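Local coordinates for CRISPR-associated protein Cse2 (PDB 2ZCA) that probably takes part in type I-E CRISPR antiviral defence, as a small, mainly helical protein of the CasB/Cse2 family, at residues L135-W138 / R143-Q146; T21-A26 / M42-P47; V78-T81 / W87-A90; E5-W10 / E60-V65; K98-L103 / R151-A156. All blocks are in the same frame, centred on the assembly; numbering follows the deposited sequence.

Interaction 1. Residues L135-W138 / R143-Q146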
# COMPACT_ATOMS: atom_id res chain seq x y z
N LEU A 135 -4.50 4.40 -3.39
CA LEU A 135 -4.06 3.65 -4.56
C LEU A 135 -5.24 3.36 -5.49
O LEU A 135 -5.11 3.38 -6.71
CB LEU A 135 -3.39 2.34 -4.11
CG LEU A 135 -2.71 1.48 -5.19
CD1 LEU A 135 -1.68 2.32 -5.95
CD2 LEU A 135 -2.05 0.28 -4.54
N LEU A 136 -6.40 3.09 -4.91
CA LEU A 136 -7.59 2.82 -5.70
C LEU A 136 -8.00 4.01 -6.57
O LEU A 136 -8.60 3.84 -7.62
CB LEU A 136 -8.75 2.44 -4.78
CG LEU A 136 -8.71 1.03 -4.18
CD1 LEU A 136 -9.76 0.90 -3.07
CD2 LEU A 136 -8.96 0.02 -5.28
N ARG A 137 -7.65 5.21 -6.13
CA ARG A 137 -8.01 6.42 -6.86
C ARG A 137 -6.80 7.09 -7.52
O ARG A 137 -6.88 8.21 -8.00
CB ARG A 137 -8.67 7.42 -5.90
CG ARG A 137 -9.91 6.88 -5.20
CD ARG A 137 -10.37 7.83 -4.11
NE ARG A 137 -9.42 7.90 -3.00
CZ ARG A 137 -9.45 8.83 -2.05
NH1 ARG A 137 -10.38 9.77 -2.08
NH2 ARG A 137 -8.54 8.83 -1.08
N TRP A 138 -5.69 6.36 -7.56
CA TRP A 138 -4.45 6.90 -8.11
C TRP A 138 -4.51 7.35 -9.57
O TRP A 138 -3.81 8.29 -9.95
CB TRP A 138 -3.34 5.86 -7.94
CG TRP A 138 -1.96 6.41 -8.14
CD1 TRP A 138 -1.22 6.39 -9.30
CD2 TRP A 138 -1.14 7.05 -7.16
NE1 TRP A 138 0.00 6.99 -9.09
CE2 TRP A 138 0.07 7.40 -7.78
CE3 TRP A 138 -1.33 7.36 -5.80
CZ2 TRP A 138 1.11 8.05 -7.10
CZ3 TRP A 138 -0.30 8.01 -5.12
CH2 TRP A 138 0.90 8.35 -5.78
N ARG A 143 -5.79 13.68 -10.60
CA ARG A 143 -4.61 13.41 -9.79
C ARG A 143 -4.80 14.08 -8.42
O ARG A 143 -3.88 14.68 -7.87
CB ARG A 143 -3.34 13.94 -10.47
CG ARG A 143 -3.06 13.26 -11.82
CD ARG A 143 -1.77 13.73 -12.48
NE ARG A 143 -0.58 13.29 -11.74
CZ ARG A 143 0.14 14.08 -10.95
NH1 ARG A 143 -0.21 15.35 -10.80
NH2 ARG A 143 1.21 13.61 -10.32
N HIS A 144 -6.00 13.96 -7.87
CA HIS A 144 -6.28 14.58 -6.58
C HIS A 144 -5.55 13.92 -5.43
O HIS A 144 -5.15 14.59 -4.48
CB HIS A 144 -7.80 14.63 -6.31
CG HIS A 144 -8.43 13.28 -6.14
ND1 HIS A 144 -8.58 12.68 -4.91
CD2 HIS A 144 -8.97 12.43 -7.04
CE1 HIS A 144 -9.20 11.52 -5.06
NE2 HIS A 144 -9.44 11.34 -6.34
N VAL A 145 -5.36 12.60 -5.50
CA VAL A 145 -4.64 11.90 -4.44
C VAL A 145 -3.20 12.41 -4.39
O VAL A 145 -2.66 12.69 -3.32
CB VAL A 145 -4.61 10.38 -4.67
CG1 VAL A 145 -3.76 9.71 -3.59
CG2 VAL A 145 -6.02 9.81 -4.65
N GLN A 146 -2.58 12.52 -5.56
CA GLN A 146 -1.20 12.99 -5.64
C GLN A 146 -1.04 14.38 -5.05
O GLN A 146 -0.08 14.66 -4.34
CB GLN A 146 -0.71 12.97 -7.09
CG GLN A 146 -0.52 11.57 -7.65
CD GLN A 146 -1.79 10.96 -8.21
OE1 GLN A 146 -2.90 11.38 -7.89
NE2 GLN A 146 -1.63 9.94 -9.05
O HOH W 1 -5.68 10.80 -7.89

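Interaction 2. Residues T21-A26 / M42-P47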
# COMPACT_ATOMS: atom_id res chain seq x y z
N THR A 21 1.02 -16.97 9.49
CA THR A 21 2.38 -17.31 9.07
C THR A 21 2.44 -17.63 7.58
O THR A 21 3.31 -17.13 6.87
CB THR A 21 2.93 -18.51 9.86
OG1 THR A 21 3.06 -18.15 11.24
CG2 THR A 21 4.29 -18.93 9.32
N ALA A 22 1.50 -18.45 7.11
CA ALA A 22 1.44 -18.82 5.71
C ALA A 22 1.01 -17.63 4.85
O ALA A 22 1.50 -17.45 3.74
CB ALA A 22 0.47 -19.99 5.52
N ALA A 23 0.07 -16.84 5.36
CA ALA A 23 -0.42 -15.67 4.62
C ALA A 23 0.70 -14.65 4.44
O ALA A 23 0.93 -14.17 3.33
CB ALA A 23 -1.59 -15.04 5.36
N ARG A 24 1.40 -14.33 5.53
CA ARG A 24 2.49 -13.37 5.47
C ARG A 24 3.56 -13.87 4.50
O ARG A 24 4.11 -13.09 3.73
CB ARG A 24 3.13 -13.16 6.85
CG ARG A 24 4.23 -12.09 6.85
CD ARG A 24 4.99 -12.05 8.17
NE ARG A 24 5.83 -10.85 8.29
CZ ARG A 24 6.92 -10.61 7.57
NH1 ARG A 24 7.34 -11.48 6.66
NH2 ARG A 24 7.60 -9.49 7.76
N ALA A 25 3.84 -15.17 4.54
CA ALA A 25 4.84 -15.75 3.66
C ALA A 25 4.46 -15.53 2.20
O ALA A 25 5.30 -15.18 1.37
CB ALA A 25 5.00 -17.24 3.95
N ALA A 26 3.18 -15.72 1.89
CA ALA A 26 2.70 -15.54 0.52
C ALA A 26 2.71 -14.06 0.14
O ALA A 26 3.15 -13.70 -0.95
CB ALA A 26 1.30 -16.11 0.36
N MSE A 42 -3.29 -15.51 -3.71
CA MSE A 42 -4.70 -15.46 -4.09
C MSE A 42 -5.72 -16.02 -3.10
O MSE A 42 -6.77 -15.42 -2.88
CB MSE A 42 -4.87 -16.11 -5.47
CG MSE A 42 -4.12 -15.33 -6.56
SE MSE A 42 -4.34 -16.00 -8.35
CE MSE A 42 -3.01 -14.93 -9.25
N PRO A 43 -5.43 -17.17 -2.48
CA PRO A 43 -6.40 -17.72 -1.51
C PRO A 43 -6.65 -16.80 -0.32
O PRO A 43 -7.66 -16.93 0.38
CB PRO A 43 -5.75 -19.04 -1.09
CG PRO A 43 -5.00 -19.45 -2.31
CD PRO A 43 -4.36 -18.15 -2.75
N TYR A 44 -5.73 -15.87 -0.08
CA TYR A 44 -5.83 -14.95 1.06
C TYR A 44 -6.47 -13.61 0.72
O TYR A 44 -6.78 -12.82 1.61
CB TYR A 44 -4.44 -14.71 1.65
CG TYR A 44 -3.77 -15.97 2.13
CD1 TYR A 44 -4.19 -16.60 3.30
CD2 TYR A 44 -2.75 -16.56 1.39
CE1 TYR A 44 -3.59 -17.79 3.73
CE2 TYR A 44 -2.14 -17.75 1.81
CZ TYR A 44 -2.57 -18.35 2.98
OH TYR A 44 -1.97 -19.53 3.38
N VAL A 45 -6.67 -13.36 -0.57
CA VAL A 45 -7.25 -12.09 -1.00
C VAL A 45 -8.58 -12.25 -1.75
O VAL A 45 -9.50 -11.45 -1.56
CB VAL A 45 -6.26 -11.33 -1.90
CG1 VAL A 45 -6.88 -10.04 -2.41
CG2 VAL A 45 -4.99 -11.03 -1.11
N GLU A 46 -8.69 -13.27 -2.59
CA GLU A 46 -9.91 -13.47 -3.37
C GLU A 46 -11.19 -13.60 -2.55
O GLU A 46 -12.23 -13.08 -2.94
CB GLU A 46 -9.75 -14.68 -4.30
CG GLU A 46 -8.77 -14.44 -5.45
CD GLU A 46 -9.12 -13.22 -6.30
OE1 GLU A 46 -10.32 -13.00 -6.55
OE2 GLU A 46 -8.19 -12.49 -6.73
N PRO A 47 -11.14 -14.29 -1.40
CA PRO A 47 -12.37 -14.41 -0.59
C PRO A 47 -12.90 -13.02 -0.20
O PRO A 47 -14.10 -12.83 -0.02
CB PRO A 47 -11.91 -15.22 0.61
CG PRO A 47 -10.90 -16.14 0.00
CD PRO A 47 -10.10 -15.19 -0.89

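Interaction 3. Residues V78-T81 / W87-A90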
# COMPACT_ATOMS: atom_id res chain seq x y z
N VAL A 78 -2.63 4.38 12.13
CA VAL A 78 -3.65 5.29 11.63
C VAL A 78 -3.16 6.73 11.70
O VAL A 78 -2.62 7.17 12.72
CB VAL A 78 -4.97 5.15 12.42
CG1 VAL A 78 -4.71 5.37 13.90
CG2 VAL A 78 -6.00 6.14 11.90
N GLY A 79 -3.34 7.47 10.62
CA GLY A 79 -2.92 8.86 10.60
C GLY A 79 -1.53 9.11 10.06
O GLY A 79 -1.25 10.20 9.54
N ARG A 80 -0.65 8.13 10.17
CA ARG A 80 0.71 8.28 9.66
C ARG A 80 0.74 7.79 8.22
O ARG A 80 1.07 6.64 7.95
CB ARG A 80 1.70 7.48 10.51
CG ARG A 80 3.16 7.71 10.10
CD ARG A 80 4.12 7.32 11.21
NE ARG A 80 5.49 7.76 10.91
CZ ARG A 80 6.41 7.01 10.32
NH1 ARG A 80 6.12 5.77 9.94
NH2 ARG A 80 7.62 7.50 10.10
N THR A 81 0.39 8.69 7.30
CA THR A 81 0.36 8.33 5.88
C THR A 81 1.76 8.15 5.33
O THR A 81 2.74 8.63 5.91
CB THR A 81 -0.34 9.42 5.05
OG1 THR A 81 0.45 10.62 5.08
CG2 THR A 81 -1.72 9.71 5.60
N TRP A 87 8.29 12.24 4.57
CA TRP A 87 8.82 13.53 4.98
C TRP A 87 9.76 13.33 6.17
O TRP A 87 10.85 13.92 6.23
CB TRP A 87 7.70 14.49 5.40
CG TRP A 87 8.23 15.81 5.87
CD1 TRP A 87 8.60 16.87 5.10
CD2 TRP A 87 8.53 16.18 7.22
NE1 TRP A 87 9.12 17.87 5.88
CE2 TRP A 87 9.09 17.47 7.19
CE3 TRP A 87 8.38 15.53 8.46
CZ2 TRP A 87 9.50 18.14 8.34
CZ3 TRP A 87 8.80 16.20 9.61
CH2 TRP A 87 9.35 17.49 9.54
N GLU A 88 9.35 12.50 7.12
CA GLU A 88 10.15 12.24 8.30
C GLU A 88 11.48 11.61 7.91
O GLU A 88 12.53 11.94 8.47
CB GLU A 88 9.39 11.34 9.28
CG GLU A 88 8.12 12.01 9.80
CD GLU A 88 7.34 11.16 10.79
OE1 GLU A 88 6.34 11.66 11.33
OE2 GLU A 88 7.73 9.99 11.01
N LYS A 89 11.43 10.71 6.94
CA LYS A 89 12.63 10.03 6.46
C LYS A 89 13.54 11.02 5.72
O LYS A 89 14.76 10.92 5.79
CB LYS A 89 12.23 8.90 5.51
CG LYS A 89 13.40 8.12 4.91
CD LYS A 89 14.13 7.31 5.96
CE LYS A 89 15.23 6.47 5.33
NZ LYS A 89 15.97 5.67 6.35
N ALA A 90 12.94 11.98 5.03
CA ALA A 90 13.70 12.97 4.27
C ALA A 90 14.50 13.96 5.11
O ALA A 90 15.45 14.58 4.62
CB ALA A 90 12.76 13.74 3.34

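Interaction 4. Residues E5-W10 / E60-V65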
# COMPACT_ATOMS: atom_id res chain seq x y z
N GLU A 5 -10.45 0.77 4.88
CA GLU A 5 -10.72 0.35 6.25
C GLU A 5 -11.24 -1.09 6.27
O GLU A 5 -10.89 -1.87 7.16
CB GLU A 5 -11.71 1.31 6.91
CG GLU A 5 -11.16 2.74 6.96
CD GLU A 5 -12.14 3.75 7.53
OE1 GLU A 5 -13.28 3.82 7.05
OE2 GLU A 5 -11.74 4.48 8.46
N ARG A 6 -12.07 -1.44 5.29
CA ARG A 6 -12.62 -2.79 5.21
C ARG A 6 -11.52 -3.82 4.99
O ARG A 6 -11.51 -4.89 5.61
CB ARG A 6 -13.64 -2.89 4.08
CG ARG A 6 -15.05 -2.45 4.46
CD ARG A 6 -16.04 -2.85 3.38
NE ARG A 6 -16.08 -1.89 2.29
CZ ARG A 6 -16.70 -0.72 2.36
NH1 ARG A 6 -17.33 -0.37 3.47
NH2 ARG A 6 -16.70 0.11 1.32
N PHE A 7 -10.59 -3.51 4.09
CA PHE A 7 -9.51 -4.43 3.79
C PHE A 7 -8.54 -4.54 4.97
O PHE A 7 -8.01 -5.61 5.25
CB PHE A 7 -8.76 -3.98 2.53
CG PHE A 7 -7.84 -5.02 1.97
CD1 PHE A 7 -8.30 -6.31 1.71
CD2 PHE A 7 -6.51 -4.73 1.69
CE1 PHE A 7 -7.46 -7.29 1.20
CE2 PHE A 7 -5.65 -5.70 1.17
CZ PHE A 7 -6.13 -6.98 0.93
N LEU A 8 -8.33 -3.43 5.66
CA LEU A 8 -7.44 -3.44 6.81
C LEU A 8 -8.00 -4.38 7.88
O LEU A 8 -7.26 -5.12 8.52
CB LEU A 8 -7.30 -2.03 7.39
CG LEU A 8 -6.42 -1.92 8.63
CD1 LEU A 8 -5.00 -2.41 8.33
CD2 LEU A 8 -6.40 -0.48 9.09
N ASP A 9 -9.32 -4.35 8.06
CA ASP A 9 -9.97 -5.21 9.03
C ASP A 9 -9.71 -6.67 8.64
O ASP A 9 -9.40 -7.51 9.48
CB ASP A 9 -11.48 -4.95 9.05
CG ASP A 9 -12.20 -5.76 10.11
OD1 ASP A 9 -11.97 -5.52 11.31
OD2 ASP A 9 -13.00 -6.65 9.74
N TRP A 10 -9.84 -6.95 7.35
CA TRP A 10 -9.62 -8.29 6.83
C TRP A 10 -8.19 -8.75 7.11
O TRP A 10 -7.96 -9.86 7.59
CB TRP A 10 -9.91 -8.33 5.32
CG TRP A 10 -9.57 -9.63 4.65
CD1 TRP A 10 -8.39 -9.99 4.08
CD2 TRP A 10 -10.44 -10.77 4.52
NE1 TRP A 10 -8.45 -11.27 3.59
CE2 TRP A 10 -9.70 -11.78 3.85
CE3 TRP A 10 -11.76 -11.04 4.89
CZ2 TRP A 10 -10.25 -13.03 3.55
CZ3 TRP A 10 -12.31 -12.28 4.59
CH2 TRP A 10 -11.55 -13.26 3.93
N GLU A 60 -5.58 -5.52 -8.16
CA GLU A 60 -4.13 -5.41 -8.02
C GLU A 60 -3.75 -4.47 -6.88
O GLU A 60 -2.77 -4.70 -6.17
CB GLU A 60 -3.52 -4.95 -9.35
CG GLU A 60 -3.90 -5.87 -10.50
CD GLU A 60 -3.34 -5.42 -11.84
OE1 GLU A 60 -3.22 -4.20 -12.05
OE2 GLU A 60 -3.06 -6.29 -12.69
N ALA A 61 -4.55 -3.42 -6.68
CA ALA A 61 -4.27 -2.48 -5.59
C ALA A 61 -4.35 -3.22 -4.26
O ALA A 61 -3.51 -3.02 -3.38
CB ALA A 61 -5.27 -1.33 -5.61
N HIS A 62 -5.36 -4.07 -4.11
CA HIS A 62 -5.51 -4.84 -2.87
C HIS A 62 -4.32 -5.78 -2.65
O HIS A 62 -3.80 -5.89 -1.54
CB HIS A 62 -6.80 -5.66 -2.89
CG HIS A 62 -8.04 -4.85 -2.71
ND1 HIS A 62 -8.57 -4.06 -3.71
CD2 HIS A 62 -8.89 -4.74 -1.65
CE1 HIS A 62 -9.69 -3.50 -3.28
NE2 HIS A 62 -9.90 -3.89 -2.04
N TYR A 63 -3.90 -6.46 -3.71
CA TYR A 63 -2.76 -7.38 -3.60
C TYR A 63 -1.49 -6.64 -3.20
O TYR A 63 -0.71 -7.15 -2.39
CB TYR A 63 -2.53 -8.12 -4.91
CG TYR A 63 -3.44 -9.32 -5.09
CD1 TYR A 63 -3.18 -10.52 -4.42
CD2 TYR A 63 -4.57 -9.25 -5.90
CE1 TYR A 63 -4.03 -11.61 -4.54
CE2 TYR A 63 -5.42 -10.34 -6.03
CZ TYR A 63 -5.15 -11.52 -5.35
OH TYR A 63 -6.00 -12.59 -5.47
N LEU A 64 -1.27 -5.46 -3.77
CA LEU A 64 -0.06 -4.72 -3.44
C LEU A 64 -0.08 -4.25 -1.99
O LEU A 64 0.93 -4.33 -1.30
CB LEU A 64 0.11 -3.52 -4.39
CG LEU A 64 1.33 -2.61 -4.15
CD1 LEU A 64 2.61 -3.43 -4.18
CD2 LEU A 64 1.38 -1.53 -5.22
N VAL A 65 -1.23 -3.77 -1.52
CA VAL A 65 -1.34 -3.31 -0.14
C VAL A 65 -1.14 -4.47 0.84
O VAL A 65 -0.52 -4.30 1.88
CB VAL A 65 -2.69 -2.61 0.12
CG1 VAL A 65 -2.87 -2.35 1.61
CG2 VAL A 65 -2.73 -1.28 -0.64

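Interaction 5. Residues K98-L103 / R151-A156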
# COMPACT_ATOMS: atom_id res chain seq x y z
N LYS A 98 13.33 13.52 -3.68
CA LYS A 98 13.28 13.23 -5.11
C LYS A 98 12.55 11.91 -5.35
O LYS A 98 11.87 11.75 -6.37
CB LYS A 98 14.69 13.16 -5.70
CG LYS A 98 15.42 14.50 -5.72
CD LYS A 98 16.80 14.37 -6.33
CE LYS A 98 17.52 15.71 -6.38
NZ LYS A 98 16.77 16.72 -7.17
N ARG A 99 12.68 10.97 -4.42
CA ARG A 99 11.99 9.70 -4.56
C ARG A 99 10.50 9.94 -4.37
O ARG A 99 9.66 9.36 -5.05
CB ARG A 99 12.48 8.68 -3.53
CG ARG A 99 13.85 8.11 -3.83
CD ARG A 99 14.07 6.81 -3.07
NE ARG A 99 15.36 6.19 -3.38
CZ ARG A 99 16.53 6.67 -2.98
NH1 ARG A 99 16.59 7.77 -2.24
NH2 ARG A 99 17.65 6.05 -3.33
N PHE A 100 10.17 10.82 -3.42
CA PHE A 100 8.78 11.15 -3.14
C PHE A 100 8.14 11.78 -4.38
O PHE A 100 7.06 11.39 -4.80
CB PHE A 100 8.69 12.12 -1.96
CG PHE A 100 7.31 12.69 -1.75
CD1 PHE A 100 6.24 11.86 -1.41
CD2 PHE A 100 7.07 14.05 -1.92
CE1 PHE A 100 4.96 12.37 -1.23
CE2 PHE A 100 5.79 14.58 -1.75
CZ PHE A 100 4.73 13.74 -1.41
N LEU A 101 8.82 12.75 -4.99
CA LEU A 101 8.26 13.38 -6.18
C LEU A 101 8.08 12.40 -7.33
O LEU A 101 7.09 12.46 -8.06
CB LEU A 101 9.12 14.57 -6.62
CG LEU A 101 9.10 15.72 -5.61
CD1 LEU A 101 10.02 16.84 -6.08
CD2 LEU A 101 7.68 16.24 -5.45
N ALA A 102 9.04 11.48 -7.49
CA ALA A 102 8.96 10.48 -8.55
C ALA A 102 7.79 9.54 -8.29
O ALA A 102 7.18 9.00 -9.22
CB ALA A 102 10.26 9.69 -8.63
N LEU A 103 7.48 9.34 -7.02
CA LEU A 103 6.36 8.48 -6.64
C LEU A 103 5.06 9.16 -7.08
O LEU A 103 4.20 8.54 -7.70
CB LEU A 103 6.36 8.26 -5.12
CG LEU A 103 5.21 7.42 -4.55
CD1 LEU A 103 5.15 6.09 -5.27
CD2 LEU A 103 5.42 7.24 -3.06
N ARG A 151 0.40 17.78 -0.22
CA ARG A 151 -0.08 18.61 0.89
C ARG A 151 0.36 18.01 2.23
O ARG A 151 0.79 18.73 3.13
CB ARG A 151 -1.61 18.70 0.86
CG ARG A 151 -2.21 19.67 1.88
CD ARG A 151 -3.74 19.56 1.93
NE ARG A 151 -4.17 18.35 2.62
CZ ARG A 151 -5.40 17.84 2.55
NH1 ARG A 151 -6.33 18.44 1.82
NH2 ARG A 151 -5.70 16.74 3.23
N GLU A 152 0.24 16.69 2.36
CA GLU A 152 0.63 16.02 3.60
C GLU A 152 2.14 16.09 3.82
O GLU A 152 2.60 16.30 4.94
CB GLU A 152 0.19 14.55 3.56
CG GLU A 152 -1.28 14.34 3.24
CD GLU A 152 -1.68 12.88 3.21
OE1 GLU A 152 -0.81 12.02 2.94
OE2 GLU A 152 -2.87 12.58 3.44
N TYR A 153 2.90 15.92 2.75
CA TYR A 153 4.36 15.95 2.84
C TYR A 153 4.88 17.34 3.22
O TYR A 153 5.57 17.50 4.22
CB TYR A 153 4.97 15.51 1.50
CG TYR A 153 6.47 15.40 1.49
CD1 TYR A 153 7.27 16.54 1.33
CD2 TYR A 153 7.10 14.16 1.62
CE1 TYR A 153 8.66 16.44 1.29
CE2 TYR A 153 8.49 14.05 1.59
CZ TYR A 153 9.27 15.19 1.43
OH TYR A 153 10.64 15.10 1.38
N TYR A 154 4.54 18.34 2.42
CA TYR A 154 5.00 19.69 2.70
C TYR A 154 4.32 20.30 3.92
O TYR A 154 4.80 21.27 4.50
CB TYR A 154 4.82 20.57 1.46
CG TYR A 154 5.74 20.12 0.35
CD1 TYR A 154 7.12 20.27 0.46
CD2 TYR A 154 5.24 19.45 -0.76
CE1 TYR A 154 7.98 19.76 -0.50
CE2 TYR A 154 6.09 18.93 -1.73
CZ TYR A 154 7.46 19.09 -1.60
OH TYR A 154 8.31 18.55 -2.54
N GLY A 155 3.20 19.70 4.32
CA GLY A 155 2.49 20.20 5.48
C GLY A 155 3.12 19.70 6.77
O GLY A 155 3.00 20.34 7.82
N ALA A 156 3.80 18.56 6.70
CA ALA A 156 4.44 17.99 7.88
C ALA A 156 5.63 18.83 8.31
O ALA A 156 6.24 19.51 7.45
CB ALA A 156 4.89 16.56 7.58

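Interaction 1. Residues L135-W138 / R143-Q146
Gln146 meets Trp138 twice, once through a polar bond and once over the indole. The polar part is a hydrogen bond from Gln146 NE2 to Trp138 O, 2.9 Å long and nearly straight at 167° about the hydrogen. It uses a lone pair in the carbonyl plane, and the acceptor lies close to the amide plane of Gln146.

A water widens this polar link. It donates to Arg137 O and to Gln146 OE1, the latter at 2.8 Å from the water oxygen, and accepts from Val145 N. Both ends of the Gln146 amide are therefore engaged, which fixes its rotation, and an amide N-H in the first turn of helix 144-155 finds an acceptor.

In the aromatic part, chi1 of Gln146 (-70°) brings CG over the six-membered ring, and the bend at chi2 (85°) folds the amide back over the indole. Gln146 CG makes a CH-pi contact 4.1 Å from the centroid of the six-membered ring of Trp138, while NE2 stands over the same ring system, with 3.3 Å between Gln146 NE2 and Trp138 CE2. Trp149 adds an edge-to-face ring contact to Trp138.

Val145 packs beside these groups. Its CG1 approaches Trp138 CE3 at 4.0 Å, and its other methyl, CG2, reaches Arg137 CB. Separately, His144 turns a ring edge to Arg137 NH1, whereas the guanidinium is held chiefly by Asp133 O and Asp134.

The loop between helices 128-136 and 144-155 is thus closed by a buried amide that uses one N-H on a backbone carbonyl and its oxygen on a bridging water, against an aromatic floor.

Interaction 2. Residues T21-A26 / M42-P47
With chi1 at -59°, Tyr44 CG lies beside its own backbone N and anti to the carbonyl carbon, and chi2 of -74° turns the ring broadside to Ala23 on helix 20-29. These two torsions decide the contact, because Tyr44 is the one residue of 42-47 that touches the other segment.

The ring lies against three alanines. Ala23 supplies the main surface: its CA sits 3.8 Å from the centroid of the Tyr44 ring, a CH-pi contact made over the ring centre. The methyl of the same residue covers one side of that face, with Ala23 CB 3.7 Å from Tyr44 CD1. Ala26 CB comes in obliquely at 4.1 Å from Tyr44 CE2. At the far end of the ring the phenol oxygen passes close to a methyl, Ala22 CB lying 3.3 Å from Tyr44 OH. No hydrogen bond joins the two segments, so van der Waals and CH-pi contacts hold them together.

Small residues allow the ring to approach the backbone of helix 20-29 this closely. Leu14 of helix 3-15 touches both Ala23 and Tyr44, and Trp10 NE1 of the same helix bonds to Tyr44 O, so the contact is tied to the preceding helix as well.

The short helical axes pass 10.0 Å apart at 97°, almost perpendicular: an aromatic side chain laid on an alanine-rich helix surface, as one crossing in an all-helical bundle.

Interaction 3. Residues V78-T81 / W87-A90
Glu88 OE2 takes both bonds from Arg80, making a salt bridge between the loop ahead of helix 82-90 and the outer side of that helix. Arg80 centres an inverse gamma turn, and the following Thr81 is the N-cap of helix 82-90, its OG1 bonding to Arg84 N. The shorter bond of the bridge is from Arg80 NH2, 2.7 Å from Glu88 OE2, with an angle of 163° at the hydrogen. The second, from Arg80 NE to Glu88 OE2, measures 3.2 Å and is weak and bent.

The two groups meet unequally. Glu88 OE2 lies exactly in the guanidinium plane, at its NE/NH2 edge, yet Arg80 reaches that oxygen from above the carboxylate plane, 36° out of it. Since one oxygen receives both donors and the planes differ by 44°, the pair is not the side-by-side, two-oxygen form of arginine-carboxylate bridge. Both side chains are extended, which lets them span the 10.3 Å between Arg80 CA and Glu88 CA.

The guanidinium has a second task: NH1 donates to the backbone oxygens of Glu123 and Gly125, which would help to fix its plane. The other carboxylate oxygen stays farther off, with Glu88 OE1 4.0 Å from Arg80 NE.

Interaction 4. Residues E5-W10 / E60-V65
Phe7 points its ring from helix 3-15 at His62 and Val65 of helix 56-71, and two torsions explain how it gets there. Its chi1 of -167° sets CG opposite the backbone N, carrying the ring outward from its helix toward the other segment; chi2 then turns one face to the imidazole. His62 adopts a different first torsion, -73°, with CG beside its own N, and this leads the CD2 edge over that face.

The rings form a T-shaped (edge-to-face) pair with His62 supplying the edge. Their planes stand 77° apart and the centroids 4.9 Å apart. The approach is off centre: His62 CD2 lies above the CG-CD1 side of the phenyl ring, 3.8 Å from Phe7 CD1. The opposite end of the phenyl ring reaches the helix backbone, Phe7 CE2 lying 3.3 Å from His62 O. At its rim, close to the ring plane, Phe7 CD2 meets Val65 CG1 at 4.3 Å.

The polar end of His62 is used within its own helix, ND1 bonding to Glu58 O, and this would steady the imidazole. Leu132 of helix 128-136 touches Phe7, His62 and Val65, while Phe48 meets the Phe7 ring. Such interlocked aromatic and aliphatic side chains are those of a buried interior between packed helices, here in the all-helical Cse2 fold.

Interaction 5. Residues K98-L103 / R151-A156
Helices 96-104 and 144-155 run nearly antiparallel here, and an offset aromatic stack joins them. The rings are those of Phe100 and Tyr153, with planes only 9° apart and centroids separated by 4.1 Å. The displacement follows from the overlap: Tyr153 CD2 stands over the centre of the Phe100 ring, whereas Phe100 CD2 lies over the rim of the tyrosine ring. With CG anti to the backbone N in both residues, each ring extends toward the other helix, and the side chains slide past each other in opposite directions. The overlap is close, with 3.4 Å between Phe100 CE2 and Tyr153 CG, and it continues onto the tyrosine methylene at 3.4 Å from Phe100 CZ to Tyr153 CB.

Within this antiparallel helix pair the short axes are 12.2 Å apart and inclined at 163°, a separation bridged by the large rings. Helix 82-90 packs against the same pair: Trp87 makes an edge-to-face contact with Tyr153, and Leu86 touches Phe100.

Tyr154 continues the contact toward the surface. Its CE2 comes near the edge of the Phe100 ring at 4.4 Å from Phe100 CE2, and its hydroxyl end passes Leu101, with Tyr154 OH 3.8 Å from Leu101 CD2. The side chains of Leu101 and Tyr154 cross at about a right angle, and the phenol oxygen of Tyr154 is hydrogen-bonded to Glu97 at the start of helix 96-104.

Overall arrangement
From the N terminus, interaction 4 opens first, joining helix 3-15 to helix 56-71; interaction 2 both opens and closes within that span, between helices 20-29 and 42-49. The two touch, notably through Glu46 and Tyr63. Interaction 3 then closes a short loop onto helix 82-90. Interaction 5 spans a longer stretch, from helix 96-104 to the C-terminal helix 144-155, and interaction 1 falls inside it, closing the turn into that last helix. No loops cross. Interactions 3 and 5 touch through Thr81 and Glu152, on the side away from interactions 2 and 4. Interaction 1 reaches both groups, packing Leu135 on Ala61 and Trp138 on Leu103.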